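Long-range contacts in MdcD (Pseudomonas aeruginosa, PDB 5VIP), which probably serves as the beta subunit of biotin-independent malonate decarboxylase, a carboxyltransferase-family protein thought to take part in decarboxylating malonyl groups carried on an acyl carrier protein: residues A94-R105 with E135-Y146; A167-V175 with Y239-C250. All coordinates share one frame; numbering follows the deposited sequence.

Contact 1 (A94-R105 with E135-Y146); sequences AGALELAAEDNR and EIQAAIVDLQRY
Leu97 and Leu143 interlock knobs-into-holes between two nearly parallel helices of the crotonase-like fold; the axes of these short segments approach to 8.5 Å and cross at 20°. Leu97 sits among Ile136, Ala139, Ile140 and Leu143. Its CD1 meets Ile140 CG1 at 3.8 Å, while CD2 turns to Leu143 CD2. Leu97 CB presses on Ala139 CB at 3.5 Å, tight for two carbons. With CG anti to the backbone N (chi1 176°), Leu143 sends CD2 to Ala100 CB and CD1 to Asn104 ND2. Asn104 and Tyr146 run past each other in opposite directions, Asn104 OD1 against Tyr146 CB, amide and ring 17° apart. Asn104 ND2 donates hydrogen bonds to Ala100 O and to Thr110 O.

Beyond the apolar seam, Arg105 meets Asp142 end-on, the two flat groups nearly coplanar. Arg105 NH1 donates to Asp142 OD1 (2.9 Å) and NH2 to OD2 (3.1 Å). NH1 also donates to Tyr146 OH, tilted a little from the guanidinium plane. Arg145 also turns to Asp142 OD1, its NH2 too close to trust in detail; the shared carboxylate may offset the arginines' nearness. Glu98 and Glu135 form salt bridges to another protein's chain, and one water donates to Glu98 OE2 and Glu135 O.

Contact 2 (A167-V175 with Y239-C250); sequences AGLCSYVLV and YFAKGLPARPRC
Tyr172 and Tyr239 make the main aromatic contact here, joining strand 172-176 of the central sheet to the end of helix 229-242. Their centroids are 4.8 Å apart and their planes 44° apart, an oblique pair. Tyr239 CD1 lies over one face of the Tyr172 ring, toward its rim. Leu174 CD2 lies over the face of the Tyr239 ring, a CH-pi contact 3.9 Å from the centroid.

Apolar packing continues with Pro245 CD, 3.8 Å from Tyr172 CZ. The aliphatic chain of Lys242 crosses the Tyr172 side chain, its CE near CE1. Farther along, Cys250 SG packs on Leu169 CD2.

Among polar contacts, Cys250 SG comes within 3.3 Å of Gly168 O, which accepts a hydrogen bond from another protein's chain. With CG beside the backbone N (chi1 -56°), Tyr172 points its hydroxyl at the turn, Gly243 O lying at the ring edge, in its plane. Tyr172 OH donates to Gly243 O at 2.5 Å, nearly in line with the carbonyl bond. The Arg249 guanidinium passes Val173 CG2, but its NH2 forms a salt bridge to Asp222, which also accepts from Val173 N.

The short phenol-to-carbonyl bond therefore ties the turn to the strand, while Asp222 links Arg249 to the same strand.

Overall arrangement
Contact 1 precedes contact 2 along the chain, and their centres lie 15 Å apart. Gln144, just after helix 126-143, joins them: Gln144 OE1 probably accepts from Ser171 N at 2.8 Å, and Gln144 NE2 probably donates to Leu169 O at 2.9 Å. Gln144 O also packs on Leu244 CD1 at 3.4 Å. Helix 126-143 faces helix 87-105 in contact 1 and touches Leu169 and Cys170 of contact 2. Ile140 of contact 1 packs on both of those residues. On the sheet side of the helices, Leu97 and Leu143 touch Ala112 of strand 111-115, while contact 2 includes most of strand 172-176, two places along the same sheet. Both contacts also reach a chain of another protein.

Contact 1 (A94-R105 with E135-Y146)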
loop_
_atom_site.group_PDB
_atom_site.type_symbol
_atom_site.label_atom_id
_atom_site.label_comp_id
_atom_site.label_asym_id
_atom_site.label_seq_id
_atom_site.Cartn_x
_atom_site.Cartn_y
_atom_site.Cartn_z
ATOM N N ALA B 94 4.865 8.588 -7.249
ATOM C CA ALA B 94 5.867 7.529 -7.109
ATOM C C ALA B 94 7.222 7.989 -7.624
ATOM O O ALA B 94 8.244 7.782 -6.969
ATOM C CB ALA B 94 5.411 6.252 -7.854
ATOM N N GLY B 95 7.230 8.620 -8.796
ATOM C CA GLY B 95 8.471 9.059 -9.404
ATOM C C GLY B 95 9.167 10.155 -8.620
ATOM O O GLY B 95 10.393 10.198 -8.561
ATOM N N ALA B 96 8.389 11.042 -8.011
ATOM C CA ALA B 96 8.972 12.098 -7.179
ATOM C C ALA B 96 9.666 11.483 -5.959
ATOM O O ALA B 96 10.776 11.877 -5.600
ATOM C CB ALA B 96 7.910 13.077 -6.746
ATOM N N LEU B 97 9.003 10.512 -5.337
ATOM C CA LEU B 97 9.581 9.820 -4.186
ATOM C C LEU B 97 10.810 9.012 -4.574
ATOM O O LEU B 97 11.780 8.943 -3.818
ATOM C CB LEU B 97 8.528 8.911 -3.537
ATOM C CG LEU B 97 7.440 9.663 -2.760
ATOM C CD1 LEU B 97 6.173 8.825 -2.608
ATOM C CD2 LEU B 97 7.983 10.036 -1.388
ATOM N N GLU B 98 10.762 8.377 -5.738
ATOM C CA GLU B 98 11.907 7.608 -6.221
ATOM C C GLU B 98 13.135 8.486 -6.468
ATOM O O GLU B 98 14.258 8.108 -6.138
ATOM C CB GLU B 98 11.531 6.857 -7.506
ATOM C CG GLU B 98 10.539 5.721 -7.260
ATOM C CD GLU B 98 9.810 5.265 -8.521
ATOM O OE1 GLU B 98 10.122 5.776 -9.616
ATOM O OE2 GLU B 98 8.915 4.400 -8.406
ATOM N N LEU B 99 12.928 9.657 -7.057
ATOM C CA LEU B 99 14.052 10.554 -7.316
ATOM C C LEU B 99 14.602 11.132 -6.007
ATOM O O LEU B 99 15.791 11.428 -5.904
ATOM C CB LEU B 99 13.636 11.673 -8.281
ATOM C CG LEU B 99 13.483 11.213 -9.744
ATOM C CD1 LEU B 99 12.941 12.337 -10.630
ATOM C CD2 LEU B 99 14.815 10.716 -10.291
ATOM N N ALA B 100 13.749 11.292 -5.003
ATOM C CA ALA B 100 14.236 11.782 -3.712
ATOM C C ALA B 100 15.131 10.734 -3.066
ATOM O O ALA B 100 16.144 11.066 -2.459
ATOM C CB ALA B 100 13.085 12.142 -2.784
ATOM N N ALA B 101 14.761 9.467 -3.201
ATOM C CA ALA B 101 15.607 8.399 -2.671
ATOM C C ALA B 101 16.946 8.385 -3.421
ATOM O O ALA B 101 18.008 8.243 -2.816
ATOM C CB ALA B 101 14.903 7.053 -2.783
ATOM N N GLU B 102 16.887 8.544 -4.742
ATOM C CA GLU B 102 18.098 8.589 -5.565
ATOM C C GLU B 102 19.017 9.743 -5.130
ATOM O O GLU B 102 20.232 9.563 -4.998
ATOM C CB GLU B 102 17.710 8.702 -7.041
ATOM C CG GLU B 102 18.843 8.563 -8.032
ATOM C CD GLU B 102 18.326 8.292 -9.441
ATOM O OE1 GLU B 102 18.931 8.801 -10.407
ATOM O OE2 GLU B 102 17.310 7.570 -9.578
ATOM N N ASP B 103 18.432 10.916 -4.888
ATOM C CA ASP B 103 19.172 12.059 -4.351
ATOM C C ASP B 103 19.936 11.665 -3.090
ATOM O O ASP B 103 21.129 11.939 -2.957
ATOM C CB ASP B 103 18.224 13.230 -4.020
ATOM C CG ASP B 103 18.059 14.206 -5.168
ATOM O OD1 ASP B 103 18.795 14.086 -6.170
ATOM O OD2 ASP B 103 17.194 15.110 -5.063
ATOM N N ASN B 104 19.242 11.025 -2.159
ATOM C CA ASN B 104 19.853 10.674 -0.884
ATOM C C ASN B 104 21.001 9.684 -1.058
ATOM O O ASN B 104 22.010 9.780 -0.354
ATOM C CB ASN B 104 18.800 10.120 0.084
ATOM C CG ASN B 104 18.061 11.228 0.812
ATOM O OD1 ASN B 104 18.522 11.715 1.844
ATOM N ND2 ASN B 104 16.929 11.656 0.260
ATOM N N ARG B 105 20.860 8.750 -1.994
ATOM C CA ARG B 105 21.958 7.822 -2.287
ATOM C C ARG B 105 23.138 8.551 -2.932
ATOM O O ARG B 105 24.263 8.059 -2.899
ATOM C CB ARG B 105 21.498 6.678 -3.190
ATOM C CG ARG B 105 20.738 5.597 -2.441
ATOM C CD ARG B 105 20.385 4.436 -3.347
ATOM N NE ARG B 105 19.205 4.699 -4.171
ATOM C CZ ARG B 105 17.960 4.457 -3.771
ATOM N NH1 ARG B 105 17.742 3.972 -2.561
ATOM N NH2 ARG B 105 16.937 4.707 -4.572
ATOM N N GLU B 135 3.655 1.239 -5.898
ATOM C CA GLU B 135 4.941 1.871 -6.194
ATOM C C GLU B 135 5.221 3.062 -5.293
ATOM O O GLU B 135 6.370 3.298 -4.918
ATOM C CB GLU B 135 5.011 2.316 -7.667
ATOM C CG GLU B 135 5.215 1.151 -8.625
ATOM C CD GLU B 135 4.904 1.488 -10.071
ATOM O OE1 GLU B 135 4.704 2.685 -10.395
ATOM O OE2 GLU B 135 4.856 0.538 -10.889
ATOM N N ILE B 136 4.178 3.829 -4.979
ATOM C CA ILE B 136 4.297 4.909 -4.007
ATOM C C ILE B 136 4.699 4.367 -2.643
ATOM O O ILE B 136 5.579 4.914 -1.968
ATOM C CB ILE B 136 2.972 5.690 -3.897
ATOM C CG1 ILE B 136 2.728 6.425 -5.216
ATOM C CG2 ILE B 136 3.000 6.629 -2.693
ATOM C CD1 ILE B 136 1.289 6.826 -5.470
ATOM N N GLN B 137 4.054 3.280 -2.233
ATOM C CA GLN B 137 4.351 2.679 -0.934
ATOM C C GLN B 137 5.795 2.178 -0.882
ATOM O O GLN B 137 6.521 2.459 0.078
ATOM C CB GLN B 137 3.357 1.558 -0.624
ATOM C CG GLN B 137 1.982 2.122 -0.296
ATOM C CD GLN B 137 0.906 1.065 -0.248
ATOM O OE1 GLN B 137 1.152 -0.099 -0.543
ATOM N NE2 GLN B 137 -0.297 1.468 0.122
ATOM N N ALA B 138 6.227 1.499 -1.939
ATOM C CA ALA B 138 7.615 1.049 -2.052
ATOM C C ALA B 138 8.611 2.196 -1.959
ATOM O O ALA B 138 9.651 2.070 -1.308
ATOM C CB ALA B 138 7.834 0.294 -3.379
ATOM N N ALA B 139 8.302 3.303 -2.628
ATOM C CA ALA B 139 9.217 4.438 -2.664
ATOM C C ALA B 139 9.305 5.124 -1.300
ATOM O O ALA B 139 10.351 5.664 -0.929
ATOM C CB ALA B 139 8.788 5.430 -3.746
ATOM N N ILE B 140 8.212 5.099 -0.543
ATOM C CA ILE B 140 8.235 5.705 0.786
ATOM C C ILE B 140 9.158 4.919 1.711
ATOM O O ILE B 140 9.963 5.497 2.450
ATOM C CB ILE B 140 6.820 5.780 1.395
ATOM C CG1 ILE B 140 6.030 6.898 0.702
ATOM C CG2 ILE B 140 6.893 6.048 2.915
ATOM C CD1 ILE B 140 4.556 6.803 0.946
ATOM N N VAL B 141 9.060 3.594 1.647
ATOM C CA VAL B 141 9.891 2.743 2.490
ATOM C C VAL B 141 11.370 2.918 2.104
ATOM O O VAL B 141 12.234 3.058 2.975
ATOM C CB VAL B 141 9.447 1.258 2.389
ATOM C CG1 VAL B 141 10.359 0.338 3.231
ATOM C CG2 VAL B 141 7.996 1.117 2.855
ATOM N N ASP B 142 11.652 2.946 0.805
ATOM C CA ASP B 142 13.029 3.153 0.324
ATOM C C ASP B 142 13.576 4.495 0.807
ATOM O O ASP B 142 14.680 4.555 1.334
ATOM C CB ASP B 142 13.084 3.072 -1.205
ATOM C CG ASP B 142 14.498 3.173 -1.759
ATOM O OD1 ASP B 142 15.474 3.043 -0.984
ATOM O OD2 ASP B 142 14.626 3.373 -2.988
ATOM N N LEU B 143 12.792 5.560 0.653
ATOM C CA LEU B 143 13.252 6.896 1.009
ATOM C C LEU B 143 13.496 7.023 2.512
ATOM O O LEU B 143 14.405 7.736 2.941
ATOM C CB LEU B 143 12.243 7.957 0.543
ATOM C CG LEU B 143 12.520 9.429 0.909
ATOM C CD1 LEU B 143 13.927 9.882 0.462
ATOM C CD2 LEU B 143 11.460 10.339 0.294
ATOM N N GLN B 144 12.704 6.308 3.306
ATOM C CA GLN B 144 12.799 6.417 4.753
ATOM C C GLN B 144 13.934 5.572 5.345
ATOM O O GLN B 144 14.044 5.429 6.561
ATOM C CB GLN B 144 11.451 6.085 5.386
ATOM C CG GLN B 144 10.466 7.242 5.126
ATOM C CD GLN B 144 9.110 7.093 5.783
ATOM O OE1 GLN B 144 8.402 8.081 5.954
ATOM N NE2 GLN B 144 8.733 5.870 6.146
ATOM N N ARG B 145 14.805 5.066 4.482
ATOM C CA ARG B 145 16.125 4.624 4.925
ATOM C C ARG B 145 17.054 5.829 5.117
ATOM O O ARG B 145 18.106 5.715 5.743
ATOM C CB ARG B 145 16.714 3.630 3.926
ATOM C CG ARG B 145 15.920 2.325 3.888
ATOM C CD ARG B 145 16.566 1.297 2.999
ATOM N NE ARG B 145 16.618 1.711 1.605
ATOM C CZ ARG B 145 17.216 0.997 0.656
ATOM N NH1 ARG B 145 17.801 -0.143 0.973
ATOM N NH2 ARG B 145 17.238 1.422 -0.598
ATOM N N TYR B 146 16.637 6.990 4.611
ATOM C CA TYR B 146 17.472 8.197 4.611
ATOM C C TYR B 146 16.809 9.414 5.265
ATOM O O TYR B 146 17.448 10.169 6.007
ATOM C CB TYR B 146 17.854 8.564 3.169
ATOM C CG TYR B 146 18.264 7.376 2.337
ATOM C CD1 TYR B 146 19.543 6.845 2.434
ATOM C CD2 TYR B 146 17.365 6.776 1.460
ATOM C CE1 TYR B 146 19.918 5.744 1.683
ATOM C CE2 TYR B 146 17.731 5.682 0.704
ATOM C CZ TYR B 146 19.011 5.175 0.816
ATOM O OH TYR B 146 19.366 4.081 0.066
HETATM O O HOH W 1 8.625 2.764 -6.436
#

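Contact 2 (A167-V175 with Y239-C250)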
loop_
_atom_site.group_PDB
_atom_site.type_symbol
_atom_site.label_atom_id
_atom_site.label_comp_id
_atom_site.label_asym_id
_atom_site.label_seq_id
_atom_site.Cartn_x
_atom_site.Cartn_y
_atom_site.Cartn_z
ATOM N N ALA B 167 -0.094 6.619 3.971
ATOM C CA ALA B 167 0.003 7.530 5.108
ATOM C C ALA B 167 0.540 6.778 6.332
ATOM O O ALA B 167 1.404 7.279 7.062
ATOM C CB ALA B 167 -1.364 8.160 5.406
ATOM N N GLY B 168 0.040 5.563 6.536
ATOM C CA GLY B 168 0.469 4.730 7.650
ATOM C C GLY B 168 1.944 4.344 7.579
ATOM O O GLY B 168 2.534 4.000 8.599
ATOM N N LEU B 169 2.539 4.390 6.382
ATOM C CA LEU B 169 3.977 4.133 6.241
ATOM C C LEU B 169 4.825 5.348 6.566
ATOM O O LEU B 169 5.997 5.205 6.922
ATOM C CB LEU B 169 4.329 3.711 4.822
ATOM C CG LEU B 169 3.676 2.453 4.284
ATOM C CD1 LEU B 169 3.892 2.447 2.779
ATOM C CD2 LEU B 169 4.309 1.242 4.930
ATOM N N CYS B 170 4.262 6.542 6.394
ATOM C CA CYS B 170 5.043 7.776 6.549
ATOM C C CYS B 170 5.536 7.957 7.984
ATOM O O CYS B 170 4.808 7.640 8.931
ATOM C CB CYS B 170 4.203 8.991 6.136
ATOM S SG CYS B 170 3.920 9.064 4.338
ATOM N N SER B 171 6.755 8.477 8.136
ATOM C CA SER B 171 7.344 8.727 9.459
ATOM C C SER B 171 6.459 9.564 10.364
ATOM O O SER B 171 6.319 9.279 11.556
ATOM C CB SER B 171 8.702 9.440 9.321
ATOM O OG SER B 171 9.669 8.587 8.720
ATOM N N TYR B 172 5.880 10.621 9.803
ATOM C CA TYR B 172 5.032 11.508 10.594
ATOM C C TYR B 172 3.753 11.826 9.852
ATOM O O TYR B 172 3.792 12.117 8.661
ATOM C CB TYR B 172 5.769 12.811 10.939
ATOM C CG TYR B 172 7.070 12.554 11.653
ATOM C CD1 TYR B 172 7.078 12.059 12.954
ATOM C CD2 TYR B 172 8.285 12.750 11.009
ATOM C CE1 TYR B 172 8.282 11.794 13.612
ATOM C CE2 TYR B 172 9.493 12.495 11.653
ATOM C CZ TYR B 172 9.482 12.018 12.954
ATOM O OH TYR B 172 10.686 11.766 13.581
ATOM N N VAL B 173 2.630 11.781 10.571
ATOM C CA VAL B 173 1.327 12.115 10.007
ATOM C C VAL B 173 0.716 13.288 10.763
ATOM O O VAL B 173 0.493 13.208 11.981
ATOM C CB VAL B 173 0.344 10.917 10.064
ATOM C CG1 VAL B 173 -1.025 11.345 9.549
ATOM C CG2 VAL B 173 0.885 9.740 9.260
ATOM N N LEU B 174 0.468 14.381 10.049
ATOM C CA LEU B 174 -0.051 15.591 10.683
ATOM C C LEU B 174 -1.474 15.805 10.207
ATOM O O LEU B 174 -1.750 15.722 9.009
ATOM C CB LEU B 174 0.813 16.824 10.356
ATOM C CG LEU B 174 2.343 16.649 10.343
ATOM C CD1 LEU B 174 3.075 17.987 10.168
ATOM C CD2 LEU B 174 2.841 15.880 11.541
ATOM N N VAL B 175 -2.382 16.076 11.136
ATOM C CA VAL B 175 -3.782 16.232 10.772
ATOM C C VAL B 175 -4.391 17.499 11.370
ATOM O O VAL B 175 -3.913 18.024 12.376
ATOM C CB VAL B 175 -4.616 15.017 11.224
ATOM C CG1 VAL B 175 -4.162 13.736 10.504
ATOM C CG2 VAL B 175 -4.536 14.859 12.755
ATOM N N TYR B 239 9.133 18.645 12.103
ATOM C CA TYR B 239 9.157 17.196 11.953
ATOM C C TYR B 239 10.270 16.739 11.029
ATOM O O TYR B 239 10.908 15.737 11.312
ATOM C CB TYR B 239 7.800 16.672 11.477
ATOM C CG TYR B 239 6.884 16.431 12.653
ATOM C CD1 TYR B 239 7.092 15.353 13.494
ATOM C CD2 TYR B 239 5.861 17.321 12.962
ATOM C CE1 TYR B 239 6.279 15.126 14.588
ATOM C CE2 TYR B 239 5.048 17.113 14.060
ATOM C CZ TYR B 239 5.261 16.012 14.870
ATOM O OH TYR B 239 4.443 15.796 15.966
ATOM N N PHE B 240 10.528 17.466 9.946
ATOM C CA PHE B 240 11.701 17.156 9.131
ATOM C C PHE B 240 12.995 17.313 9.919
ATOM O O PHE B 240 13.897 16.500 9.778
ATOM C CB PHE B 240 11.762 18.030 7.876
ATOM C CG PHE B 240 10.843 17.551 6.776
ATOM C CD1 PHE B 240 10.984 16.277 6.254
ATOM C CD2 PHE B 240 9.846 18.370 6.279
ATOM C CE1 PHE B 240 10.148 15.817 5.241
ATOM C CE2 PHE B 240 8.998 17.919 5.264
ATOM C CZ PHE B 240 9.146 16.644 4.753
ATOM N N ALA B 241 13.080 18.354 10.740
ATOM C CA ALA B 241 14.299 18.621 11.523
ATOM C C ALA B 241 14.522 17.550 12.599
ATOM O O ALA B 241 15.645 17.294 13.030
ATOM C CB ALA B 241 14.225 19.999 12.156
ATOM N N LYS B 242 13.427 16.939 13.021
ATOM C CA LYS B 242 13.434 15.828 13.970
ATOM C C LYS B 242 14.135 14.590 13.404
ATOM O O LYS B 242 14.799 13.854 14.136
ATOM C CB LYS B 242 11.986 15.514 14.338
ATOM C CG LYS B 242 11.735 14.565 15.445
ATOM C CD LYS B 242 10.264 14.723 15.805
ATOM C CE LYS B 242 9.725 13.505 16.505
ATOM N NZ LYS B 242 10.131 13.430 17.921
ATOM N N GLY B 243 13.997 14.361 12.100
ATOM C CA GLY B 243 14.659 13.228 11.469
ATOM C C GLY B 243 13.852 11.954 11.618
ATOM O O GLY B 243 12.699 11.981 12.084
ATOM N N LEU B 244 14.457 10.829 11.246
ATOM C CA LEU B 244 13.770 9.541 11.289
ATOM C C LEU B 244 13.417 9.107 12.722
ATOM O O LEU B 244 14.273 9.110 13.605
ATOM C CB LEU B 244 14.631 8.470 10.622
ATOM C CG LEU B 244 14.733 8.541 9.097
ATOM C CD1 LEU B 244 15.761 7.535 8.586
ATOM C CD2 LEU B 244 13.363 8.260 8.492
ATOM N N PRO B 245 12.154 8.717 12.952
ATOM C CA PRO B 245 11.756 8.244 14.287
ATOM C C PRO B 245 12.441 6.923 14.666
ATOM O O PRO B 245 12.665 6.059 13.812
ATOM C CB PRO B 245 10.232 8.068 14.169
ATOM C CG PRO B 245 9.961 7.933 12.712
ATOM C CD PRO B 245 11.043 8.691 11.985
ATOM N N ALA B 246 12.777 6.777 15.944
ATOM C CA ALA B 246 13.488 5.590 16.418
ATOM C C ALA B 246 12.624 4.331 16.375
ATOM O O ALA B 246 13.126 3.237 16.104
ATOM C CB ALA B 246 14.000 5.816 17.834
ATOM N N ARG B 247 11.335 4.476 16.669
ATOM C CA ARG B 247 10.446 3.324 16.694
ATOM C C ARG B 247 9.057 3.700 16.182
ATOM O O ARG B 247 8.121 3.892 16.960
ATOM C CB ARG B 247 10.360 2.747 18.106
ATOM C CG ARG B 247 9.915 1.307 18.130
ATOM C CD ARG B 247 10.025 0.735 19.524
ATOM N NE ARG B 247 9.119 -0.393 19.695
ATOM C CZ ARG B 247 8.167 -0.436 20.618
ATOM N NH1 ARG B 247 7.993 0.588 21.448
ATOM N NH2 ARG B 247 7.388 -1.499 20.708
ATOM N N PRO B 248 8.926 3.803 14.858
ATOM C CA PRO B 248 7.669 4.213 14.224
ATOM C C PRO B 248 6.590 3.136 14.371
ATOM O O PRO B 248 6.923 1.991 14.684
ATOM C CB PRO B 248 8.070 4.412 12.761
ATOM C CG PRO B 248 9.212 3.470 12.566
ATOM C CD PRO B 248 9.969 3.471 13.871
ATOM N N ARG B 249 5.331 3.506 14.146
ATOM C CA ARG B 249 4.197 2.608 14.360
ATOM C C ARG B 249 4.317 1.299 13.579
ATOM O O ARG B 249 3.948 0.249 14.091
ATOM C CB ARG B 249 2.880 3.312 14.003
ATOM C CG ARG B 249 2.418 4.341 15.047
ATOM C CD ARG B 249 1.173 5.101 14.597
ATOM N NE ARG B 249 1.476 5.993 13.486
ATOM C CZ ARG B 249 1.888 7.249 13.625
ATOM N NH1 ARG B 249 2.039 7.778 14.836
ATOM N NH2 ARG B 249 2.153 7.979 12.549
ATOM N N CYS B 250 4.861 1.353 12.366
ATOM C CA CYS B 250 4.992 0.154 11.519
ATOM C C CYS B 250 5.901 -0.925 12.114
ATOM O O CYS B 250 5.814 -2.102 11.748
ATOM C CB CYS B 250 5.532 0.533 10.131
ATOM S SG CYS B 250 4.297 1.237 9.049
#